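Local coordinates for protein fructose-1,6-bisphosphatase (Pyrococcus furiosus, PDB 1XI6) that hydrolyses fructose 1,6-bisphosphate to fructose 6-phosphate and phosphate as a magnesium-dependent homodimeric enzyme, with weak activity on inositol-1-phosphate, at residues T28-F33 / Y125-E130; D20-F25 / Y121-E126; D60-R65 / V89-L94. One frame throughout, in Å; residues are numbered along the deposited sequence.

Interaction 1. Residues T28-F33 / Y125-E130; sequences TIMPFF and YEPMTE
M30 and P127 meet as a knob and a shallow ledge, and with F33 and M128 they illustrate how flexible thioether chains can mould themselves to the uneven surfaces of two turns. M30 sits at the start of the short 3-10 turn that follows helix 11-28, and its side chain leaves the backbone in the direction of the other segment. Bent at both chi2 (-52°) and chi3 (-67°), it curls rather than extends, so that the sulfur bulges against the pyrrolidine ring, with M30 SD lying 3.8 Å from P127 CB. Its methyl turns on toward the second methionine, where M30 CE approaches M128 SD to 4.1 Å.

M128 comes from the other side. Its first bond does not head for the partner segment, but bends of the same kind in its chain carry the sulfur round to the F33 ring. There M128 SD lies 4.3 Å from the centroid of the F33 ring, only 13° off the ring normal, over the face though displaced toward the rim. A flat surface thus receives a single round sulfur, while that sulfur also takes the M30 methyl. No hydrogen bond crosses between the segments; they meet through apolar and sulfur contacts. F107, from a neighbouring loop, touches all four of these side chains, its ring meeting that of F33 with the planes at about 30°, while F25 of helix 11-28 packs on M30 and P127. M128 itself lies at the exposed border. M128 SD over the F33 face is a Met-aromatic contact, here joining the turn after helix 11-28 to the turn that follows strand 118-126.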
loop_
_atom_site.group_PDB
_atom_site.type_symbol
_atom_site.label_atom_id
_atom_site.label_comp_id
_atom_site.label_asym_id
_atom_site.label_seq_id
_atom_site.Cartn_x
_atom_site.Cartn_y
_atom_site.Cartn_z
ATOM N N THR A 28 -2.110 -19.684 -5.428
ATOM C CA THR A 28 -3.538 -19.748 -5.116
ATOM C C THR A 28 -4.361 -18.594 -5.709
ATOM O O THR A 28 -5.477 -18.818 -6.175
ATOM C CB THR A 28 -3.741 -19.852 -3.581
ATOM O OG1 THR A 28 -3.074 -21.024 -3.108
ATOM C CG2 THR A 28 -5.200 -19.944 -3.191
ATOM N N ILE A 29 -3.831 -17.373 -5.705
ATOM C CA ILE A 29 -4.604 -16.240 -6.236
ATOM C C ILE A 29 -4.226 -15.834 -7.675
ATOM O O ILE A 29 -5.078 -15.393 -8.434
ATOM C CB ILE A 29 -4.670 -15.036 -5.229
ATOM C CG1 ILE A 29 -5.626 -15.356 -4.083
ATOM C CG2 ILE A 29 -5.195 -13.767 -5.886
ATOM C CD1 ILE A 29 -5.014 -16.044 -2.929
ATOM N N MET A 30 -2.964 -16.008 -8.047
ATOM C CA MET A 30 -2.497 -15.657 -9.395
ATOM C C MET A 30 -3.219 -16.351 -10.562
ATOM O O MET A 30 -3.421 -15.716 -11.600
ATOM C CB MET A 30 -0.979 -15.841 -9.524
ATOM C CG MET A 30 -0.155 -14.657 -9.064
ATOM S SD MET A 30 -0.673 -13.110 -9.818
ATOM C CE MET A 30 -0.246 -13.349 -11.539
ATOM N N PRO A 31 -3.605 -17.650 -10.402
ATOM C CA PRO A 31 -4.507 -18.291 -11.372
ATOM C C PRO A 31 -5.733 -17.470 -11.760
ATOM O O PRO A 31 -6.237 -17.633 -12.861
ATOM C CB PRO A 31 -4.967 -19.545 -10.636
ATOM C CG PRO A 31 -3.866 -19.887 -9.754
ATOM C CD PRO A 31 -3.202 -18.611 -9.351
ATOM N N PHE A 32 -6.200 -16.601 -10.871
ATOM C CA PHE A 32 -7.420 -15.828 -11.111
ATOM C C PHE A 32 -7.221 -14.495 -11.815
ATOM O O PHE A 32 -8.181 -13.773 -12.019
ATOM C CB PHE A 32 -8.189 -15.616 -9.801
ATOM C CG PHE A 32 -8.689 -16.889 -9.191
ATOM C CD1 PHE A 32 -9.869 -17.472 -9.646
ATOM C CD2 PHE A 32 -7.976 -17.518 -8.175
ATOM C CE1 PHE A 32 -10.331 -18.662 -9.099
ATOM C CE2 PHE A 32 -8.432 -18.711 -7.620
ATOM C CZ PHE A 32 -9.613 -19.283 -8.084
ATOM N N PHE A 33 -5.983 -14.175 -12.188
ATOM C CA PHE A 33 -5.678 -12.923 -12.879
ATOM C C PHE A 33 -6.390 -12.836 -14.222
ATOM O O PHE A 33 -6.221 -13.695 -15.082
ATOM C CB PHE A 33 -4.161 -12.741 -13.046
ATOM C CG PHE A 33 -3.778 -11.527 -13.850
ATOM C CD1 PHE A 33 -3.997 -10.239 -13.351
ATOM C CD2 PHE A 33 -3.205 -11.667 -15.108
ATOM C CE1 PHE A 33 -3.649 -9.117 -14.104
ATOM C CE2 PHE A 33 -2.859 -10.556 -15.860
ATOM C CZ PHE A 33 -3.076 -9.280 -15.357
ATOM N N TYR A 125 4.383 -6.544 -2.186
ATOM C CA TYR A 125 4.804 -7.440 -3.246
ATOM C C TYR A 125 3.988 -7.198 -4.512
ATOM O O TYR A 125 2.758 -7.188 -4.472
ATOM C CB TYR A 125 4.756 -8.914 -2.821
ATOM C CG TYR A 125 5.238 -9.850 -3.911
ATOM C CD1 TYR A 125 4.346 -10.663 -4.603
ATOM C CD2 TYR A 125 6.594 -9.902 -4.271
ATOM C CE1 TYR A 125 4.792 -11.515 -5.623
ATOM C CE2 TYR A 125 7.048 -10.751 -5.292
ATOM C CZ TYR A 125 6.143 -11.553 -5.961
ATOM O OH TYR A 125 6.578 -12.397 -6.955
ATOM N N GLU A 126 4.693 -7.004 -5.624
ATOM C CA GLU A 126 4.070 -6.772 -6.920
ATOM C C GLU A 126 4.234 -7.997 -7.811
ATOM O O GLU A 126 5.261 -8.139 -8.460
ATOM C CB GLU A 126 4.676 -5.548 -7.593
ATOM C CG GLU A 126 3.823 -5.008 -8.689
ATOM C CD GLU A 126 4.545 -4.082 -9.642
ATOM O OE1 GLU A 126 5.685 -3.657 -9.368
ATOM O OE2 GLU A 126 3.943 -3.781 -10.689
ATOM N N PRO A 127 3.221 -8.887 -7.841
ATOM C CA PRO A 127 3.367 -10.171 -8.535
ATOM C C PRO A 127 3.790 -10.108 -10.010
ATOM O O PRO A 127 4.616 -10.919 -10.413
ATOM C CB PRO A 127 1.983 -10.817 -8.366
ATOM C CG PRO A 127 1.434 -10.185 -7.157
ATOM C CD PRO A 127 1.890 -8.770 -7.217
ATOM N N MET A 128 3.262 -9.157 -10.787
ATOM C CA MET A 128 3.584 -9.048 -12.231
ATOM C C MET A 128 5.048 -8.745 -12.540
ATOM O O MET A 128 5.556 -9.144 -13.585
ATOM C CB MET A 128 2.707 -8.002 -12.937
ATOM C CG MET A 128 1.228 -8.350 -13.043
ATOM S SD MET A 128 0.793 -10.004 -13.638
ATOM C CE MET A 128 1.385 -9.940 -15.325
ATOM N N THR A 129 5.713 -8.034 -11.634
ATOM C CA THR A 129 7.126 -7.682 -11.781
ATOM C C THR A 129 8.025 -8.475 -10.842
ATOM O O THR A 129 9.246 -8.351 -10.913
ATOM C CB THR A 129 7.366 -6.197 -11.495
ATOM O OG1 THR A 129 6.912 -5.900 -10.172
ATOM C CG2 THR A 129 6.619 -5.314 -12.484
ATOM N N GLU A 130 7.413 -9.277 -9.967
ATOM C CA GLU A 130 8.096 -10.041 -8.895
ATOM C C GLU A 130 8.907 -9.166 -7.933
ATOM O O GLU A 130 9.973 -9.553 -7.464
ATOM C CB GLU A 130 8.933 -11.186 -9.470
ATOM C CG GLU A 130 8.086 -12.276 -10.102
ATOM C CD GLU A 130 8.904 -13.460 -10.607
ATOM O OE1 GLU A 130 8.288 -14.489 -10.977
ATOM O OE2 GLU A 130 10.154 -13.372 -10.640
#

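Interaction 2. Residues D20-F25 / Y121-E126; sequences DIISDF and YAIIYE
I22 sets one methyl over the ring of Y125 and touches I123, a worked example of helix-on-sheet packing: helix 11-28 rests on strand 118-126 of the large mixed sheet in the inositol monophosphatase fold. Nearly all of the closeness is at one end. The methyl I22 CG2 stands over the middle of the aromatic face, 3.6 Å from the centroid of the Y125 ring and 13° off its normal, which makes a CH-pi contact. The other branch of the same side chain follows the root of the tyrosine, with I22 CG1 3.7 Å from Y125 CB. With the tyrosine's CG anti to its own backbone N (chi1 -178°), the ring is carried out along I22, so that CG2 meets its face while CG1 stays by CB and CG.

Toward I123 the fit is looser. Only the two terminal methyls approach, I22 CD1 lying 4.3 Å from I123 CD1, and F132 of the adjoining strand packs against both isoleucines. On the outer side of the helix S23 points away and is exposed, and D24 forms a salt bridge with R65 of helix 53-66. I21 faces that same helix, touching I62. Between the two segments the contact is carbon on carbon, whereas D24 turns its charge to the next helix.

Beyond the aliphatic patch, Y125 OH is hydrogen-bonded to E26 OE1, one turn along from I22 on the same helix, so the ring that meets I22 CG2 is held at its far end too.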
loop_
_atom_site.group_PDB
_atom_site.type_symbol
_atom_site.label_atom_id
_atom_site.label_comp_id
_atom_site.label_asym_id
_atom_site.label_seq_id
_atom_site.Cartn_x
_atom_site.Cartn_y
_atom_site.Cartn_z
ATOM N N ASP A 20 6.051 -16.398 2.885
ATOM C CA ASP A 20 5.082 -17.485 2.939
ATOM C C ASP A 20 3.748 -17.086 2.324
ATOM O O ASP A 20 3.128 -17.869 1.594
ATOM C CB ASP A 20 4.864 -17.915 4.390
ATOM C CG ASP A 20 5.997 -18.773 4.927
ATOM O OD1 ASP A 20 6.150 -18.837 6.170
ATOM O OD2 ASP A 20 6.728 -19.390 4.114
ATOM N N ILE A 21 3.317 -15.866 2.629
ATOM C CA ILE A 21 2.090 -15.306 2.079
ATOM C C ILE A 21 2.214 -15.072 0.572
ATOM O O ILE A 21 1.308 -15.433 -0.179
ATOM C CB ILE A 21 1.681 -14.018 2.836
ATOM C CG1 ILE A 21 1.151 -14.396 4.223
ATOM C CG2 ILE A 21 0.664 -13.184 2.032
ATOM C CD1 ILE A 21 1.194 -13.275 5.231
ATOM N N ILE A 22 3.333 -14.477 0.150
ATOM C CA ILE A 22 3.633 -14.227 -1.261
ATOM C C ILE A 22 3.573 -15.547 -2.041
ATOM O O ILE A 22 2.881 -15.655 -3.058
ATOM C CB ILE A 22 5.015 -13.520 -1.422
ATOM C CG1 ILE A 22 4.928 -12.064 -0.954
ATOM C CG2 ILE A 22 5.552 -13.610 -2.869
ATOM C CD1 ILE A 22 6.214 -11.515 -0.359
ATOM N N SER A 23 4.295 -16.539 -1.526
ATOM C CA SER A 23 4.345 -17.874 -2.080
ATOM C C SER A 23 2.946 -18.486 -2.266
ATOM O O SER A 23 2.641 -19.032 -3.330
ATOM C CB SER A 23 5.199 -18.739 -1.165
ATOM O OG SER A 23 5.820 -19.771 -1.889
ATOM N N ASP A 24 2.117 -18.384 -1.224
ATOM C CA ASP A 24 0.705 -18.771 -1.245
ATOM C C ASP A 24 -0.110 -18.012 -2.286
ATOM O O ASP A 24 -0.937 -18.596 -2.980
ATOM C CB ASP A 24 0.079 -18.490 0.116
ATOM C CG ASP A 24 0.028 -19.699 1.023
ATOM O OD1 ASP A 24 0.499 -20.802 0.650
ATOM O OD2 ASP A 24 -0.506 -19.529 2.140
ATOM N N PHE A 25 0.118 -16.705 -2.372
ATOM C CA PHE A 25 -0.591 -15.850 -3.299
ATOM C C PHE A 25 -0.243 -16.206 -4.735
ATOM O O PHE A 25 -1.091 -16.102 -5.622
ATOM C CB PHE A 25 -0.237 -14.393 -3.027
ATOM C CG PHE A 25 -1.027 -13.407 -3.839
ATOM C CD1 PHE A 25 -2.091 -12.722 -3.267
ATOM C CD2 PHE A 25 -0.703 -13.148 -5.172
ATOM C CE1 PHE A 25 -2.820 -11.795 -4.009
ATOM C CE2 PHE A 25 -1.430 -12.232 -5.925
ATOM C CZ PHE A 25 -2.484 -11.552 -5.345
ATOM N N TYR A 121 7.846 -2.764 10.322
ATOM C CA TYR A 121 8.000 -3.529 9.084
ATOM C C TYR A 121 6.796 -3.343 8.183
ATOM O O TYR A 121 5.645 -3.391 8.636
ATOM C CB TYR A 121 8.161 -5.019 9.389
ATOM C CG TYR A 121 8.742 -5.845 8.267
ATOM C CD1 TYR A 121 8.113 -7.006 7.843
ATOM C CD2 TYR A 121 9.930 -5.473 7.636
ATOM C CE1 TYR A 121 8.644 -7.783 6.824
ATOM C CE2 TYR A 121 10.471 -6.244 6.608
ATOM C CZ TYR A 121 9.819 -7.394 6.210
ATOM O OH TYR A 121 10.347 -8.155 5.200
ATOM N N ALA A 122 7.073 -3.122 6.904
ATOM C CA ALA A 122 6.034 -3.034 5.892
ATOM C C ALA A 122 6.558 -3.658 4.614
ATOM O O ALA A 122 7.733 -3.522 4.294
ATOM C CB ALA A 122 5.607 -1.590 5.667
ATOM N N ILE A 123 5.684 -4.367 3.908
ATOM C CA ILE A 123 6.021 -4.937 2.606
ATOM C C ILE A 123 4.955 -4.660 1.550
ATOM O O ILE A 123 3.768 -4.564 1.852
ATOM C CB ILE A 123 6.280 -6.459 2.663
ATOM C CG1 ILE A 123 5.010 -7.208 3.075
ATOM C CG2 ILE A 123 7.449 -6.774 3.597
ATOM C CD1 ILE A 123 4.685 -8.391 2.198
ATOM N N ILE A 124 5.404 -4.512 0.310
ATOM C CA ILE A 124 4.527 -4.541 -0.843
ATOM C C ILE A 124 5.142 -5.517 -1.824
ATOM O O ILE A 124 6.296 -5.362 -2.218
ATOM C CB ILE A 124 4.324 -3.150 -1.460
ATOM C CG1 ILE A 124 3.468 -2.299 -0.527
ATOM C CG2 ILE A 124 3.637 -3.256 -2.819
ATOM C CD1 ILE A 124 3.528 -0.837 -0.775
ATOM N N TYR A 125 4.383 -6.544 -2.186
ATOM C CA TYR A 125 4.804 -7.440 -3.246
ATOM C C TYR A 125 3.988 -7.198 -4.512
ATOM O O TYR A 125 2.758 -7.188 -4.472
ATOM C CB TYR A 125 4.756 -8.914 -2.821
ATOM C CG TYR A 125 5.238 -9.850 -3.911
ATOM C CD1 TYR A 125 4.346 -10.663 -4.603
ATOM C CD2 TYR A 125 6.594 -9.902 -4.271
ATOM C CE1 TYR A 125 4.792 -11.515 -5.623
ATOM C CE2 TYR A 125 7.048 -10.751 -5.292
ATOM C CZ TYR A 125 6.143 -11.553 -5.961
ATOM O OH TYR A 125 6.578 -12.397 -6.955
ATOM N N GLU A 126 4.693 -7.004 -5.624
ATOM C CA GLU A 126 4.070 -6.772 -6.920
ATOM C C GLU A 126 4.234 -7.997 -7.811
ATOM O O GLU A 126 5.261 -8.139 -8.460
ATOM C CB GLU A 126 4.676 -5.548 -7.593
ATOM C CG GLU A 126 3.823 -5.008 -8.689
ATOM C CD GLU A 126 4.545 -4.082 -9.642
ATOM O OE1 GLU A 126 5.685 -3.657 -9.368
ATOM O OE2 GLU A 126 3.943 -3.781 -10.689
#

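Interaction 3. Residues D60-R65 / V89-L94; sequences DLILSR and VIVDPL
Beside the probable magnesium site of the inositol monophosphatase fold, helix 53-66 packs on the end of strand 87-92 through I62, V91 and P93. By similarity, D92 and L94 bind magnesium, so these two residues alternate with the pair that faces the helix. I62 supplies both of the touching branches. Its CG2 meets a valine methyl tip to tip, I62 CG2 lying 3.7 Å from V91 CG1, and the longer branch passes on to the corner after the strand. That branch runs extended (chi2 175°), placing I62 CD1 3.6 Å from P93 CA and 3.8 Å from P93 CB. V91 CG1 faces both ends of the isoleucine, being also 3.8 Å from I62 CD1.

D92 points away from the helix, and its carboxylate lies close to that of D210, another by-similarity magnesium ligand, which is consistent with a shared magnesium site. Replacing I62 by an alanine removes both branches and would probably open a gap beside V91 and P93, giving the chain corner more freedom to shift.

I21 of helix 11-28 packs on I62, and L111 of the neighbouring strand on V91, extending the apolar contact on both partners. With no hydrogen bond across the segments, the contact depends on shape and burial, which is consistent with an apolar contact behind the metal-side strand end, the carboxylate of D92 being turned the other way.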
loop_
_atom_site.group_PDB
_atom_site.type_symbol
_atom_site.label_atom_id
_atom_site.label_comp_id
_atom_site.label_asym_id
_atom_site.label_seq_id
_atom_site.Cartn_x
_atom_site.Cartn_y
_atom_site.Cartn_z
ATOM N N ASP A 60 -8.914 -14.579 3.005
ATOM C CA ASP A 60 -8.933 -15.873 3.694
ATOM C C ASP A 60 -7.553 -16.495 3.775
ATOM O O ASP A 60 -7.176 -17.058 4.808
ATOM C CB ASP A 60 -9.873 -16.849 2.989
ATOM C CG ASP A 60 -11.343 -16.492 3.157
ATOM O OD1 ASP A 60 -11.703 -15.663 4.037
ATOM O OD2 ASP A 60 -12.145 -17.058 2.381
ATOM N N LEU A 61 -6.818 -16.380 2.670
ATOM C CA LEU A 61 -5.459 -16.874 2.542
ATOM C C LEU A 61 -4.538 -16.249 3.583
ATOM O O LEU A 61 -3.784 -16.952 4.253
ATOM C CB LEU A 61 -4.932 -16.594 1.133
ATOM C CG LEU A 61 -3.499 -17.025 0.834
ATOM C CD1 LEU A 61 -3.450 -18.512 0.546
ATOM C CD2 LEU A 61 -2.934 -16.246 -0.323
ATOM N N ILE A 62 -4.607 -14.928 3.716
ATOM C CA ILE A 62 -3.743 -14.215 4.647
ATOM C C ILE A 62 -4.144 -14.462 6.103
ATOM O O ILE A 62 -3.282 -14.794 6.927
ATOM C CB ILE A 62 -3.664 -12.715 4.325
ATOM C CG1 ILE A 62 -2.943 -12.529 2.993
ATOM C CG2 ILE A 62 -2.941 -11.955 5.444
ATOM C CD1 ILE A 62 -2.900 -11.108 2.493
ATOM N N LEU A 63 -5.436 -14.318 6.410
ATOM C CA LEU A 63 -5.918 -14.498 7.783
ATOM C C LEU A 63 -5.624 -15.899 8.322
ATOM O O LEU A 63 -5.246 -16.041 9.485
ATOM C CB LEU A 63 -7.404 -14.144 7.919
ATOM C CG LEU A 63 -7.861 -12.722 7.561
ATOM C CD1 LEU A 63 -9.363 -12.622 7.718
ATOM C CD2 LEU A 63 -7.163 -11.635 8.361
ATOM N N SER A 64 -5.772 -16.924 7.481
ATOM C CA SER A 64 -5.531 -18.311 7.900
ATOM C C SER A 64 -4.085 -18.580 8.355
ATOM O O SER A 64 -3.820 -19.571 9.044
ATOM C CB SER A 64 -5.952 -19.297 6.798
ATOM O OG SER A 64 -5.060 -19.290 5.693
ATOM N N ARG A 65 -3.165 -17.698 7.959
ATOM C CA ARG A 65 -1.775 -17.731 8.412
ATOM C C ARG A 65 -1.525 -16.730 9.554
ATOM O O ARG A 65 -0.915 -17.076 10.571
ATOM C CB ARG A 65 -0.849 -17.437 7.242
ATOM C CG ARG A 65 0.628 -17.646 7.550
ATOM C CD ARG A 65 1.486 -17.555 6.284
ATOM N NE ARG A 65 1.051 -18.508 5.254
ATOM C CZ ARG A 65 1.581 -19.712 5.070
ATOM N NH1 ARG A 65 2.582 -20.136 5.834
ATOM N NH2 ARG A 65 1.114 -20.495 4.112
ATOM N N VAL A 89 -1.095 -6.004 12.739
ATOM C CA VAL A 89 -0.841 -6.172 11.314
ATOM C C VAL A 89 -1.982 -5.549 10.507
ATOM O O VAL A 89 -3.130 -5.978 10.610
ATOM C CB VAL A 89 -0.666 -7.665 10.929
ATOM C CG1 VAL A 89 -0.188 -7.797 9.508
ATOM C CG2 VAL A 89 0.327 -8.348 11.839
ATOM N N ILE A 90 -1.665 -4.529 9.716
ATOM C CA ILE A 90 -2.608 -4.026 8.715
ATOM C C ILE A 90 -2.387 -4.776 7.405
ATOM O O ILE A 90 -1.285 -4.809 6.861
ATOM C CB ILE A 90 -2.511 -2.507 8.488
ATOM C CG1 ILE A 90 -2.520 -1.771 9.837
ATOM C CG2 ILE A 90 -3.634 -2.047 7.551
ATOM C CD1 ILE A 90 -2.548 -0.254 9.752
ATOM N N VAL A 91 -3.463 -5.378 6.922
ATOM C CA VAL A 91 -3.445 -6.272 5.783
ATOM C C VAL A 91 -4.233 -5.677 4.615
ATOM O O VAL A 91 -5.430 -5.379 4.750
ATOM C CB VAL A 91 -4.055 -7.643 6.180
ATOM C CG1 VAL A 91 -4.245 -8.549 4.959
ATOM C CG2 VAL A 91 -3.197 -8.325 7.215
ATOM N N ASP A 92 -3.573 -5.494 3.477
ATOM C CA ASP A 92 -4.308 -5.307 2.225
ATOM C C ASP A 92 -4.055 -6.540 1.363
ATOM O O ASP A 92 -2.977 -6.680 0.782
ATOM C CB ASP A 92 -3.934 -4.004 1.503
ATOM C CG ASP A 92 -4.956 -3.596 0.427
ATOM O OD1 ASP A 92 -5.829 -4.417 0.041
ATOM O OD2 ASP A 92 -4.883 -2.430 -0.045
ATOM N N PRO A 93 -5.041 -7.452 1.304
ATOM C CA PRO A 93 -4.841 -8.721 0.593
ATOM C C PRO A 93 -4.759 -8.580 -0.931
ATOM O O PRO A 93 -4.069 -9.371 -1.567
ATOM C CB PRO A 93 -6.054 -9.555 1.003
ATOM C CG PRO A 93 -7.102 -8.555 1.384
ATOM C CD PRO A 93 -6.386 -7.348 1.906
ATOM N N LEU A 94 -5.449 -7.585 -1.499
ATOM C CA LEU A 94 -5.410 -7.312 -2.933
ATOM C C LEU A 94 -5.694 -5.848 -3.218
ATOM O O LEU A 94 -6.840 -5.433 -3.396
ATOM C CB LEU A 94 -6.378 -8.219 -3.713
ATOM C CG LEU A 94 -6.468 -8.053 -5.237
ATOM C CD1 LEU A 94 -5.189 -8.495 -5.950
ATOM C CD2 LEU A 94 -7.660 -8.805 -5.770
#

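Interactions 2 and 3 set helices on the large mixed sheet, while interaction 1 joins two turns, its second segment running on from the strand used in interaction 2; none has a hydrogen bond across it. Interactions 2 and 3 are buried and rely on branched aliphatic side chains, with a tyrosine face added in interaction 2; interaction 1 is partly exposed and uses sulfur and aromatic groups. F25 bridges interactions 1 and 2, its ring packing on P127. Helices 11-28 and 53-66 are tied by the salt bridge D24 to R65, whose atoms OD2 and NH2 lie 2.7 Å apart. Interaction 3 is nested in the chain loops closed by the other two and contains two of the by-similarity magnesium ligands.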